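Local coordinates for beta-L-arabinobiosidase (Bacteroides thetaiotaomicron, PDB 5MQR), which is a glycoside hydrolase that probably takes part in the breakdown of complex plant pectin by this gut bacterium, at residues 787-790 and 796-799; 752-757 and 779-784; 805-808 and 812-815; 870-875 and 890-895. All blocks are in the same frame, centred on the assembly; numbering follows the deposited sequence.

Contact 1. Residues 787-790 and 796-799; sequences RTNR and YWQG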
loop_
_atom_site.group_PDB
_atom_site.type_symbol
_atom_site.label_atom_id
_atom_site.label_comp_id
_atom_site.label_asym_id
_atom_site.label_seq_id
_atom_site.Cartn_x
_atom_site.Cartn_y
_atom_site.Cartn_z
ATOM N N ARG A 787 -46.149 2.915 26.915
ATOM C CA ARG A 787 -47.305 2.605 27.764
ATOM C C ARG A 787 -46.947 2.581 29.264
ATOM O O ARG A 787 -47.700 3.116 30.077
ATOM C CB ARG A 787 -47.946 1.294 27.280
ATOM C CG ARG A 787 -48.883 0.557 28.239
ATOM C CD ARG A 787 -49.798 -0.435 27.507
ATOM N NE ARG A 787 -49.247 -0.895 26.219
ATOM C CZ ARG A 787 -48.323 -1.861 26.045
ATOM N NH1 ARG A 787 -47.793 -2.537 27.080
ATOM N NH2 ARG A 787 -47.916 -2.153 24.813
ATOM N N THR A 788 -45.777 2.041 29.616
ATOM C CA THR A 788 -45.436 1.804 31.018
ATOM C C THR A 788 -44.613 2.875 31.709
ATOM O O THR A 788 -44.637 2.926 32.942
ATOM C CB THR A 788 -44.708 0.452 31.213
ATOM O OG1 THR A 788 -43.421 0.461 30.580
ATOM C CG2 THR A 788 -45.558 -0.714 30.679
ATOM N N ASN A 789 -43.885 3.715 30.957
ATOM C CA ASN A 789 -42.803 4.521 31.537
ATOM C C ASN A 789 -42.792 6.039 31.268
ATOM O O ASN A 789 -41.735 6.675 31.318
ATOM C CB ASN A 789 -41.459 3.884 31.173
ATOM C CG ASN A 789 -41.011 2.875 32.195
ATOM O OD1 ASN A 789 -40.133 3.159 33.008
ATOM N ND2 ASN A 789 -41.613 1.702 32.180
ATOM N N ARG A 790 -43.959 6.630 31.056
ATOM C CA ARG A 790 -44.062 8.084 30.913
ATOM C C ARG A 790 -44.798 8.749 32.064
ATOM O O ARG A 790 -45.806 8.245 32.550
ATOM C CB ARG A 790 -44.811 8.455 29.661
ATOM C CG ARG A 790 -44.000 8.318 28.413
ATOM C CD ARG A 790 -44.909 7.873 27.304
ATOM N NE ARG A 790 -45.383 8.971 26.510
ATOM C CZ ARG A 790 -46.553 9.031 25.891
ATOM N NH1 ARG A 790 -47.461 8.070 26.002
ATOM N NH2 ARG A 790 -46.812 10.090 25.152
ATOM N N TYR A 796 -40.164 10.483 29.820
ATOM C CA TYR A 796 -39.990 9.126 30.331
ATOM C C TYR A 796 -39.365 9.188 31.731
ATOM O O TYR A 796 -38.621 10.117 32.057
ATOM C CB TYR A 796 -39.173 8.237 29.354
ATOM C CG TYR A 796 -39.971 7.770 28.121
ATOM C CD1 TYR A 796 -40.176 8.612 27.038
ATOM C CD2 TYR A 796 -40.541 6.499 28.069
ATOM C CE1 TYR A 796 -40.915 8.206 25.928
ATOM C CE2 TYR A 796 -41.278 6.086 26.980
ATOM C CZ TYR A 796 -41.467 6.940 25.899
ATOM O OH TYR A 796 -42.208 6.557 24.793
ATOM N N TRP A 797 -39.735 8.226 32.570
ATOM C CA TRP A 797 -39.064 7.999 33.834
ATOM C C TRP A 797 -38.423 6.648 33.794
ATOM O O TRP A 797 -38.859 5.765 33.063
ATOM C CB TRP A 797 -40.006 8.053 35.032
ATOM C CG TRP A 797 -41.097 7.031 35.035
ATOM C CD1 TRP A 797 -42.366 7.199 34.557
ATOM C CD2 TRP A 797 -41.036 5.691 35.544
ATOM N NE1 TRP A 797 -43.098 6.051 34.736
ATOM C CE2 TRP A 797 -42.308 5.107 35.339
ATOM C CE3 TRP A 797 -40.034 4.924 36.152
ATOM C CZ2 TRP A 797 -42.605 3.788 35.724
ATOM C CZ3 TRP A 797 -40.323 3.600 36.528
ATOM C CH2 TRP A 797 -41.591 3.047 36.307
ATOM N N GLN A 798 -37.377 6.486 34.591
ATOM C CA GLN A 798 -36.853 5.171 34.888
ATOM C C GLN A 798 -36.170 5.190 36.221
ATOM O O GLN A 798 -35.482 6.157 36.549
ATOM C CB GLN A 798 -35.859 4.746 33.825
ATOM C CG GLN A 798 -35.386 3.306 33.964
ATOM C CD GLN A 798 -36.465 2.279 33.714
ATOM O OE1 GLN A 798 -37.415 2.153 34.477
ATOM N NE2 GLN A 798 -36.297 1.500 32.655
ATOM N N GLY A 799 -36.348 4.124 36.991
ATOM C CA GLY A 799 -35.513 3.906 38.179
ATOM C C GLY A 799 -34.065 3.695 37.780
ATOM O O GLY A 799 -33.792 3.052 36.759
HETATM O O HOH W 1 -45.860 5.760 33.586
#

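Contact 2. Residues 752-757 and 779-784; sequences SWNADA and ETEYQR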
loop_
_atom_site.group_PDB
_atom_site.type_symbol
_atom_site.label_atom_id
_atom_site.label_comp_id
_atom_site.label_asym_id
_atom_site.label_seq_id
_atom_site.Cartn_x
_atom_site.Cartn_y
_atom_site.Cartn_z
ATOM N N SER A 752 -33.941 0.611 27.004
ATOM C CA SER A 752 -33.561 0.141 25.667
ATOM C C SER A 752 -33.332 1.273 24.670
ATOM O O SER A 752 -34.192 2.166 24.541
ATOM C CB SER A 752 -34.658 -0.777 25.119
ATOM O OG SER A 752 -34.401 -1.090 23.766
ATOM N N TRP A 753 -32.196 1.210 23.962
ATOM C CA TRP A 753 -32.006 1.958 22.707
ATOM C C TRP A 753 -31.904 1.023 21.522
ATOM O O TRP A 753 -31.270 1.328 20.524
ATOM C CB TRP A 753 -30.850 2.966 22.776
ATOM C CG TRP A 753 -29.427 2.491 22.805
ATOM C CD1 TRP A 753 -28.616 2.352 21.750
ATOM C CD2 TRP A 753 -28.634 2.178 23.959
ATOM N NE1 TRP A 753 -27.376 1.948 22.141
ATOM C CE2 TRP A 753 -27.353 1.847 23.501
ATOM C CE3 TRP A 753 -28.879 2.165 25.330
ATOM C CZ2 TRP A 753 -26.320 1.481 24.359
ATOM C CZ3 TRP A 753 -27.848 1.805 26.188
ATOM C CH2 TRP A 753 -26.590 1.458 25.701
ATOM N N ASN A 754 -32.640 -0.080 21.573
ATOM C CA ASN A 754 -32.441 -1.151 20.601
ATOM C C ASN A 754 -32.928 -0.878 19.198
ATOM O O ASN A 754 -32.371 -1.448 18.253
ATOM C CB ASN A 754 -33.038 -2.452 21.102
ATOM C CG ASN A 754 -32.306 -2.985 22.309
ATOM O OD1 ASN A 754 -31.129 -2.664 22.556
ATOM N ND2 ASN A 754 -33.010 -3.772 23.101
ATOM N N ALA A 755 -33.940 -0.030 19.043
ATOM C CA ALA A 755 -34.343 0.323 17.686
ATOM C C ALA A 755 -33.250 1.151 17.030
ATOM O O ALA A 755 -32.888 0.890 15.888
ATOM C CB ALA A 755 -35.668 1.044 17.653
ATOM N N ASP A 756 -32.687 2.111 17.758
ATOM C CA ASP A 756 -31.482 2.827 17.269
ATOM C C ASP A 756 -30.353 1.883 16.933
ATOM O O ASP A 756 -29.732 2.056 15.913
ATOM C CB ASP A 756 -30.991 3.872 18.264
ATOM C CG ASP A 756 -29.635 4.416 17.932
ATOM O OD1 ASP A 756 -29.560 5.413 17.175
ATOM O OD2 ASP A 756 -28.648 3.847 18.463
ATOM N N ALA A 757 -30.088 0.902 17.791
ATOM C CA ALA A 757 -29.023 -0.066 17.547
ATOM C C ALA A 757 -29.269 -0.956 16.319
ATOM O O ALA A 757 -28.336 -1.237 15.588
ATOM C CB ALA A 757 -28.756 -0.919 18.791
ATOM N N GLU A 779 -41.424 -1.924 17.036
ATOM C CA GLU A 779 -42.613 -1.101 17.377
ATOM C C GLU A 779 -43.285 -1.617 18.622
ATOM O O GLU A 779 -43.656 -0.831 19.485
ATOM C CB GLU A 779 -43.668 -1.070 16.254
ATOM C CG GLU A 779 -43.219 -0.414 14.970
ATOM C CD GLU A 779 -44.239 -0.584 13.850
ATOM O OE1 GLU A 779 -45.331 -0.012 13.987
ATOM O OE2 GLU A 779 -43.926 -1.276 12.840
ATOM N N THR A 780 -43.468 -2.934 18.694
ATOM C CA THR A 780 -44.006 -3.561 19.893
ATOM C C THR A 780 -43.154 -3.196 21.126
ATOM O O THR A 780 -43.697 -2.834 22.165
ATOM C CB THR A 780 -44.099 -5.102 19.745
ATOM O OG1 THR A 780 -44.923 -5.413 18.620
ATOM C CG2 THR A 780 -44.685 -5.776 21.044
ATOM N N GLU A 781 -41.827 -3.282 20.995
ATOM C CA GLU A 781 -40.942 -2.868 22.090
ATOM C C GLU A 781 -41.177 -1.397 22.491
ATOM O O GLU A 781 -41.366 -1.096 23.690
ATOM C CB GLU A 781 -39.477 -3.083 21.720
ATOM C CG GLU A 781 -38.490 -2.667 22.794
ATOM C CD GLU A 781 -37.046 -2.900 22.393
ATOM O OE1 GLU A 781 -36.743 -2.960 21.176
ATOM O OE2 GLU A 781 -36.207 -2.994 23.320
ATOM N N TYR A 782 -41.152 -0.505 21.493
ATOM C CA TYR A 782 -41.304 0.931 21.727
ATOM C C TYR A 782 -42.621 1.225 22.471
ATOM O O TYR A 782 -42.628 1.910 23.493
ATOM C CB TYR A 782 -41.259 1.707 20.409
ATOM C CG TYR A 782 -41.219 3.194 20.622
ATOM C CD1 TYR A 782 -42.370 3.906 20.958
ATOM C CD2 TYR A 782 -40.024 3.899 20.511
ATOM C CE1 TYR A 782 -42.311 5.269 21.178
ATOM C CE2 TYR A 782 -39.970 5.263 20.719
ATOM C CZ TYR A 782 -41.108 5.943 21.052
ATOM O OH TYR A 782 -41.039 7.301 21.267
ATOM N N GLN A 783 -43.719 0.688 21.954
ATOM C CA GLN A 783 -45.043 0.950 22.503
ATOM C C GLN A 783 -45.181 0.473 23.966
ATOM O O GLN A 783 -45.903 1.106 24.746
ATOM C CB GLN A 783 -46.147 0.360 21.598
ATOM C CG GLN A 783 -46.339 1.126 20.286
ATOM C CD GLN A 783 -47.345 0.459 19.346
ATOM O OE1 GLN A 783 -48.527 0.335 19.669
ATOM N NE2 GLN A 783 -46.886 0.033 18.179
ATOM N N ARG A 784 -44.468 -0.604 24.328
ATOM C CA ARG A 784 -44.491 -1.120 25.689
ATOM C C ARG A 784 -43.868 -0.084 26.623
ATOM O O ARG A 784 -44.491 0.299 27.614
ATOM C CB ARG A 784 -43.790 -2.490 25.807
ATOM C CG ARG A 784 -43.738 -3.012 27.241
ATOM C CD ARG A 784 -43.112 -4.397 27.378
ATOM N NE ARG A 784 -41.877 -4.595 26.617
ATOM C CZ ARG A 784 -40.691 -4.046 26.901
ATOM N NH1 ARG A 784 -40.535 -3.202 27.918
ATOM N NH2 ARG A 784 -39.644 -4.324 26.137
#

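Contact 3. Residues 805-808 and 812-815; sequences MEES and GRNK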
loop_
_atom_site.group_PDB
_atom_site.type_symbol
_atom_site.label_atom_id
_atom_site.label_comp_id
_atom_site.label_asym_id
_atom_site.label_seq_id
_atom_site.Cartn_x
_atom_site.Cartn_y
_atom_site.Cartn_z
HETATM N N MSE A 805 -27.926 1.328 36.496
HETATM C CA MSE A 805 -27.067 2.303 37.147
HETATM C C MSE A 805 -27.486 2.551 38.575
HETATM O O MSE A 805 -27.706 3.693 38.997
HETATM C CB MSE A 805 -26.992 3.592 36.320
HETATM C CG MSE A 805 -26.763 3.334 34.836
HETATM SE SE MSE A 805 -26.693 5.044 33.881
HETATM C CE MSE A 805 -26.281 4.337 32.089
ATOM N N GLU A 806 -27.544 1.480 39.357
ATOM C CA GLU A 806 -27.833 1.609 40.787
ATOM C C GLU A 806 -26.833 2.523 41.534
ATOM O O GLU A 806 -25.656 2.621 41.168
ATOM C CB GLU A 806 -27.886 0.225 41.436
ATOM C CG GLU A 806 -26.536 -0.461 41.552
ATOM C CD GLU A 806 -26.561 -1.820 42.264
ATOM O OE1 GLU A 806 -27.654 -2.305 42.701
ATOM O OE2 GLU A 806 -25.435 -2.391 42.404
ATOM N N GLU A 807 -27.336 3.173 42.586
ATOM C CA GLU A 807 -26.567 4.088 43.437
ATOM C C GLU A 807 -25.974 5.297 42.688
ATOM O O GLU A 807 -24.889 5.773 43.037
ATOM C CB GLU A 807 -25.429 3.375 44.201
ATOM C CG GLU A 807 -25.661 1.952 44.682
ATOM C CD GLU A 807 -26.970 1.737 45.394
ATOM O OE1 GLU A 807 -27.360 2.571 46.232
ATOM O OE2 GLU A 807 -27.606 0.700 45.082
ATOM N N SER A 808 -26.678 5.790 41.672
ATOM C CA SER A 808 -26.310 7.045 41.051
ATOM C C SER A 808 -26.651 8.160 42.038
ATOM O O SER A 808 -27.477 7.969 42.921
ATOM C CB SER A 808 -27.061 7.245 39.731
ATOM O OG SER A 808 -28.430 7.563 39.929
ATOM N N GLY A 812 -32.486 7.006 41.749
ATOM C CA GLY A 812 -33.814 6.589 41.722
ATOM C C GLY A 812 -34.106 5.139 41.960
ATOM O O GLY A 812 -34.762 4.583 41.113
ATOM N N ARG A 813 -33.687 4.509 43.068
ATOM C CA ARG A 813 -34.216 3.150 43.374
ATOM C C ARG A 813 -35.694 3.318 43.688
ATOM O O ARG A 813 -36.039 4.056 44.608
ATOM C CB ARG A 813 -33.506 2.427 44.530
ATOM C CG ARG A 813 -34.147 1.065 44.899
ATOM C CD ARG A 813 -33.366 0.174 45.884
ATOM N NE ARG A 813 -32.255 -0.521 45.209
ATOM C CZ ARG A 813 -30.991 -0.067 45.108
ATOM N NH1 ARG A 813 -30.074 -0.769 44.435
ATOM N NH2 ARG A 813 -30.618 1.083 45.680
ATOM N N ASN A 814 -36.554 2.657 42.906
ATOM C CA ASN A 814 -38.021 2.808 42.998
ATOM C C ASN A 814 -38.489 4.265 42.855
ATOM O O ASN A 814 -39.495 4.650 43.447
ATOM C CB ASN A 814 -38.561 2.206 44.320
ATOM C CG ASN A 814 -38.255 0.719 44.463
ATOM O OD1 ASN A 814 -37.480 0.290 45.342
ATOM N ND2 ASN A 814 -38.857 -0.081 43.590
ATOM N N LYS A 815 -37.750 5.086 42.106
ATOM C CA LYS A 815 -38.182 6.458 41.831
ATOM C C LYS A 815 -38.567 6.567 40.363
ATOM O O LYS A 815 -38.148 5.755 39.533
ATOM C CB LYS A 815 -37.096 7.502 42.137
ATOM C CG LYS A 815 -36.537 7.516 43.556
ATOM C CD LYS A 815 -37.561 7.977 44.581
ATOM C CE LYS A 815 -36.899 8.200 45.936
ATOM N NZ LYS A 815 -37.898 8.105 47.041
#

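Contact 4. Residues 870-875 and 890-895; sequences QFFETM and IPWYFN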
loop_
_atom_site.group_PDB
_atom_site.type_symbol
_atom_site.label_atom_id
_atom_site.label_comp_id
_atom_site.label_asym_id
_atom_site.label_seq_id
_atom_site.Cartn_x
_atom_site.Cartn_y
_atom_site.Cartn_z
ATOM N N GLN A 870 -25.726 24.491 33.143
ATOM C CA GLN A 870 -25.472 24.324 31.709
ATOM C C GLN A 870 -25.049 22.882 31.416
ATOM O O GLN A 870 -23.908 22.586 31.080
ATOM C CB GLN A 870 -24.470 25.367 31.199
ATOM C CG GLN A 870 -24.900 26.793 31.497
ATOM C CD GLN A 870 -23.927 27.804 30.953
ATOM O OE1 GLN A 870 -23.789 27.980 29.740
ATOM N NE2 GLN A 870 -23.237 28.476 31.849
ATOM N N PHE A 871 -26.013 21.991 31.571
ATOM C CA PHE A 871 -25.776 20.559 31.517
ATOM C C PHE A 871 -27.122 19.820 31.585
ATOM O O PHE A 871 -28.039 20.241 32.316
ATOM C CB PHE A 871 -24.892 20.131 32.700
ATOM C CG PHE A 871 -24.089 18.913 32.431
ATOM C CD1 PHE A 871 -22.899 18.997 31.713
ATOM C CD2 PHE A 871 -24.531 17.675 32.853
ATOM C CE1 PHE A 871 -22.157 17.858 31.434
ATOM C CE2 PHE A 871 -23.792 16.534 32.581
ATOM C CZ PHE A 871 -22.604 16.627 31.872
ATOM N N PHE A 872 -27.246 18.746 30.809
ATOM C CA PHE A 872 -28.439 17.913 30.834
ATOM C C PHE A 872 -28.396 17.044 32.059
ATOM O O PHE A 872 -27.412 16.357 32.292
ATOM C CB PHE A 872 -28.539 17.015 29.603
ATOM C CG PHE A 872 -28.876 17.752 28.349
ATOM C CD1 PHE A 872 -30.157 18.221 28.142
ATOM C CD2 PHE A 872 -27.911 17.963 27.362
ATOM C CE1 PHE A 872 -30.473 18.902 26.982
ATOM C CE2 PHE A 872 -28.230 18.631 26.187
ATOM C CZ PHE A 872 -29.516 19.103 26.001
ATOM N N GLU A 873 -29.470 17.078 32.834
ATOM C CA GLU A 873 -29.516 16.405 34.122
ATOM C C GLU A 873 -30.899 15.810 34.390
ATOM O O GLU A 873 -31.904 16.222 33.800
ATOM C CB GLU A 873 -29.146 17.385 35.239
ATOM C CG GLU A 873 -27.731 17.947 35.131
ATOM C CD GLU A 873 -27.365 18.906 36.260
ATOM O OE1 GLU A 873 -28.158 19.062 37.208
ATOM O OE2 GLU A 873 -26.256 19.503 36.201
ATOM N N THR A 874 -30.905 14.832 35.288
ATOM C CA THR A 874 -32.102 14.161 35.752
ATOM C C THR A 874 -33.036 15.170 36.390
ATOM O O THR A 874 -32.591 16.086 37.076
ATOM C CB THR A 874 -31.750 13.111 36.811
ATOM O OG1 THR A 874 -30.929 12.098 36.221
ATOM C CG2 THR A 874 -33.000 12.468 37.389
HETATM N N MSE A 875 -34.319 15.022 36.117
HETATM C CA MSE A 875 -35.327 15.902 36.703
HETATM C C MSE A 875 -35.991 15.030 37.741
HETATM O O MSE A 875 -36.567 13.986 37.418
HETATM C CB MSE A 875 -36.147 16.443 35.523
HETATM C CG MSE A 875 -37.203 17.509 35.797
HETATM SE SE MSE A 875 -36.519 19.110 36.755
HETATM C CE MSE A 875 -35.211 19.935 35.597
ATOM N N ILE A 890 -25.574 11.594 27.060
ATOM C CA ILE A 890 -26.332 10.636 26.233
ATOM C C ILE A 890 -27.196 11.309 25.155
ATOM O O ILE A 890 -27.306 10.770 24.077
ATOM C CB ILE A 890 -27.151 9.657 27.094
ATOM C CG1 ILE A 890 -26.206 8.776 27.925
ATOM C CG2 ILE A 890 -27.993 8.700 26.257
ATOM C CD1 ILE A 890 -26.931 7.917 28.952
ATOM N N PRO A 891 -27.749 12.514 25.394
ATOM C CA PRO A 891 -28.435 13.142 24.262
ATOM C C PRO A 891 -27.621 13.166 22.948
ATOM O O PRO A 891 -28.200 12.934 21.874
ATOM C CB PRO A 891 -28.714 14.555 24.765
ATOM C CG PRO A 891 -28.853 14.377 26.247
ATOM C CD PRO A 891 -27.767 13.384 26.575
ATOM N N TRP A 892 -26.312 13.426 23.034
ATOM C CA TRP A 892 -25.440 13.426 21.849
ATOM C C TRP A 892 -25.132 12.039 21.256
ATOM O O TRP A 892 -24.744 11.941 20.103
ATOM C CB TRP A 892 -24.119 14.136 22.133
ATOM C CG TRP A 892 -24.289 15.584 22.209
ATOM C CD1 TRP A 892 -24.386 16.449 21.165
ATOM C CD2 TRP A 892 -24.417 16.361 23.389
ATOM N NE1 TRP A 892 -24.540 17.713 21.619
ATOM C CE2 TRP A 892 -24.552 17.700 22.984
ATOM C CE3 TRP A 892 -24.383 16.063 24.755
ATOM C CZ2 TRP A 892 -24.687 18.749 23.887
ATOM C CZ3 TRP A 892 -24.529 17.110 25.672
ATOM C CH2 TRP A 892 -24.683 18.437 25.226
ATOM N N TYR A 893 -25.300 10.983 22.029
ATOM C CA TYR A 893 -25.269 9.612 21.494
ATOM C C TYR A 893 -26.270 9.429 20.343
ATOM O O TYR A 893 -26.043 8.625 19.447
ATOM C CB TYR A 893 -25.554 8.602 22.619
ATOM C CG TYR A 893 -25.311 7.171 22.293
ATOM C CD1 TYR A 893 -26.253 6.447 21.611
ATOM C CD2 TYR A 893 -24.167 6.515 22.740
ATOM C CE1 TYR A 893 -26.037 5.122 21.288
ATOM C CE2 TYR A 893 -23.948 5.179 22.456
ATOM C CZ TYR A 893 -24.893 4.480 21.724
ATOM O OH TYR A 893 -24.727 3.142 21.415
ATOM N N PHE A 894 -27.365 10.184 20.372
ATOM C CA PHE A 894 -28.386 10.106 19.335
ATOM C C PHE A 894 -28.527 11.400 18.565
ATOM O O PHE A 894 -29.536 11.616 17.901
ATOM C CB PHE A 894 -29.726 9.701 19.963
ATOM C CG PHE A 894 -29.636 8.490 20.816
ATOM C CD1 PHE A 894 -29.748 7.227 20.267
ATOM C CD2 PHE A 894 -29.405 8.603 22.163
ATOM C CE1 PHE A 894 -29.632 6.087 21.063
ATOM C CE2 PHE A 894 -29.296 7.476 22.966
ATOM C CZ PHE A 894 -29.414 6.212 22.419
ATOM N N ASN A 895 -27.512 12.250 18.631
ATOM C CA ASN A 895 -27.550 13.580 17.999
ATOM C C ASN A 895 -28.846 14.358 18.315
ATOM O O ASN A 895 -29.410 15.022 17.451
ATOM C CB ASN A 895 -27.343 13.448 16.478
ATOM C CG ASN A 895 -26.016 12.797 16.129
ATOM O OD1 ASN A 895 -24.964 13.389 16.299
ATOM N ND2 ASN A 895 -26.063 11.579 15.663
#

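Contact 1. Residues 787-790 and 796-799
Asn-789, the residue where the chain leaves helix 768-788, is tied to Trp-797 by a backbone bond: Trp-797 N donates to Asn-789 O at 2.8 Å, with an N-H...O angle of 162°. The same carbonyl also takes a CA-H...O contact from Tyr-796 CA at 3.2 Å. A second, water-mediated link runs from Trp-797 NE1, which donates to a water 3.0 Å away; that water also lies 2.7 Å from Arg-790 O and close to Thr-788 O, so it bridges the indole N-H to the backbone at the helix end.

The rest is contact with ring faces. Arg-790 CG lies 3.7 Å from the centroid of the Tyr-796 ring, almost straight above it, and its bent chain then carries CD out over the hydroxyl end. On the neighbouring indole, Asn-789 CA stands 4.0 Å from the centroid of the five-membered ring, while the Asn-789 amide stacks over the same indole, its plane tilted 28° from the ring. Tyr-796 also packs on helix 820-839.

Arg-790 and Tyr-796 form one isolated beta bridge, closing a short reversal at the C-terminal end of a helix, consistent with the loops that join successive helices in an (alpha/alpha)6 barrel.

Contact 2. Residues 752-757 and 779-784
Ser-752 builds an ST turn at the start of helix 754-765, and Glu-781 reaches over from helix 768-788 to bond to it. Inside the turn Ser-752 OG accepts from Asn-754 N at 3.0 Å. The hydroxyl in turn donates to Glu-781 OE2 at 2.7 Å, arriving from above the carboxylate plane. Accepting one bond and donating another, the hydroxyl is probably held in its rotation.

Asn-754 ND2 is the second donor to the same oxygen, a longer bond of 3.3 Å to Glu-781 OE2. It uses the syn lone pair, but at a bent 135° and tilted from the plane of its own amide. The glutamate spans the gap because its chain is fully stretched, with CG opposite the backbone N (chi1 179°) and CD continuing straight on (chi2 180°). Its other oxygen, OE1, is bonded to Tyr-736 OH, so both oxygens of this buried carboxylate have partners. The nearby N-terminus of helix 754-765 would probably favour a negative charge here as well. With an alanine in place of Glu-781, Ser-752 OG, Asn-754 ND2 and Tyr-736 OH would probably lose an acceptor, and a gap would open between the two helices.

Helices 754-765 and 768-788 follow each other in the chain as a hairpin. Helix 820-839 is tied to the start of helix 754-765 through Asn-829, which bonds to Ser-752 O and Asp-756 N, and Tyr-782 packs against helices 820-839 and 843-864. Ala-757 rests on helix 712-719.

Contact 3. Residues 805-808 and 812-815
Arg-813 closes on a single oxygen of Glu-807 with both terminal nitrogens, and this is the tight part of the contact. Arg-813 NH1 lies 2.9 Å from Glu-807 OE2 and NH2 lies 3.1 Å from the same OE2. The oxygen sits in the guanidinium plane, and the carboxylate is turned just 15° from it, so the salt bridge is nearly flat. Glu-807 starts out pointing away from the partner segment, and the bend in its chain (chi2 -48°) brings the carboxylate back.

Glu-806 is held more loosely. Its OE1 comes to the guanidinium edge at 3.3 Å from Arg-813 NH1, with the planes 57° apart, so the three residues make a small charged network around the guanidinium of the exposed Arg-813. A lysine at the Glu-807 position would probably set a like charge against the guanidinium, leaving Glu-806 as its mate across this contact.

Toward the interior the segments barely meet, with Ser-808 OG 4.5 Å from Gly-812 N. There the polar atoms are held within the loop: Ser-808 OG bonds to Asp-800, and a type II turn runs from Gly-812 to Lys-815, whose N bonds to Gly-812 O. The backbone angles of Gly-812 demand glycine.

Both segments belong to the long loop between helices 768-788 and 820-839, and from within it the selenomethionine Met-805 packs on helices 820-839 and 948-964.

Contact 4. Residues 870-875 and 890-895
The Phe-872 ring carries Pro-891 on one face and points its edge at Trp-892. Pro-891 CG stands 4.2 Å from the ring centroid of Phe-872, 24° off the normal, in a CH-pi contact displaced toward the rim. With Trp-892 the geometry is offset edge-to-face: the edge of the phenyl meets the face of the indole six-membered ring, centroids 5.5 Å apart and planes at 69°.

Two small motifs supply these groups. Phe-872 comes from strand 871-872, half of a two-stranded hairpin with 865-866 that contains a G1 bulge, where Gln-870 and Phe-871 both face Asn-866. Pro-891 and Trp-892 come from the short, weakly bonded helix 890-893, which ends in a Schellman motif with Asn-895 at positive phi.

The CB of Phe-872 is directed toward the helix, and CG lies opposite its own carbonyl carbon (chi1 -72°), which brings one face of the ring to Pro-891 and its edge to Trp-892. More aromatics extend the cluster: Trp-865 meets Phe-872 edge-to-face, Tyr-903 also meets that ring, and Trp-907, Phe-961 and Tyr-965 pair edge-to-face with Trp-892. Between these two segments the link is apolar: it joins the hairpin to helix 890-893, and Trp-892 also touches helix 948-964 through Ala-957.

The nearest approach is at the phenyl edge, where Phe-872 CE2 comes within 3.7 Å of Trp-892 CH2.

In the fold
All four contacts lie in the region assigned to the MGH1-like glycoside hydrolase family. Contacts 2 and 4 are buried, yet one is polar, a carboxylate gripped by hydroxyls and an amide, and the other is purely aromatic and apolar. They meet directly where Trp-753 and Asp-756 pack on Tyr-893 and Phe-894. Contacts 1 and 3 are partly buried and nearer the surface. Contact 1 mixes a backbone bond and a water with aliphatic and amide groups laid over ring faces, while contact 3 depends on charge. Contacts 1 and 2 both use helix 768-788 and touch through Tyr-796 and Tyr-782; contact 1 reaches contact 3 through Trp-797 and Lys-815.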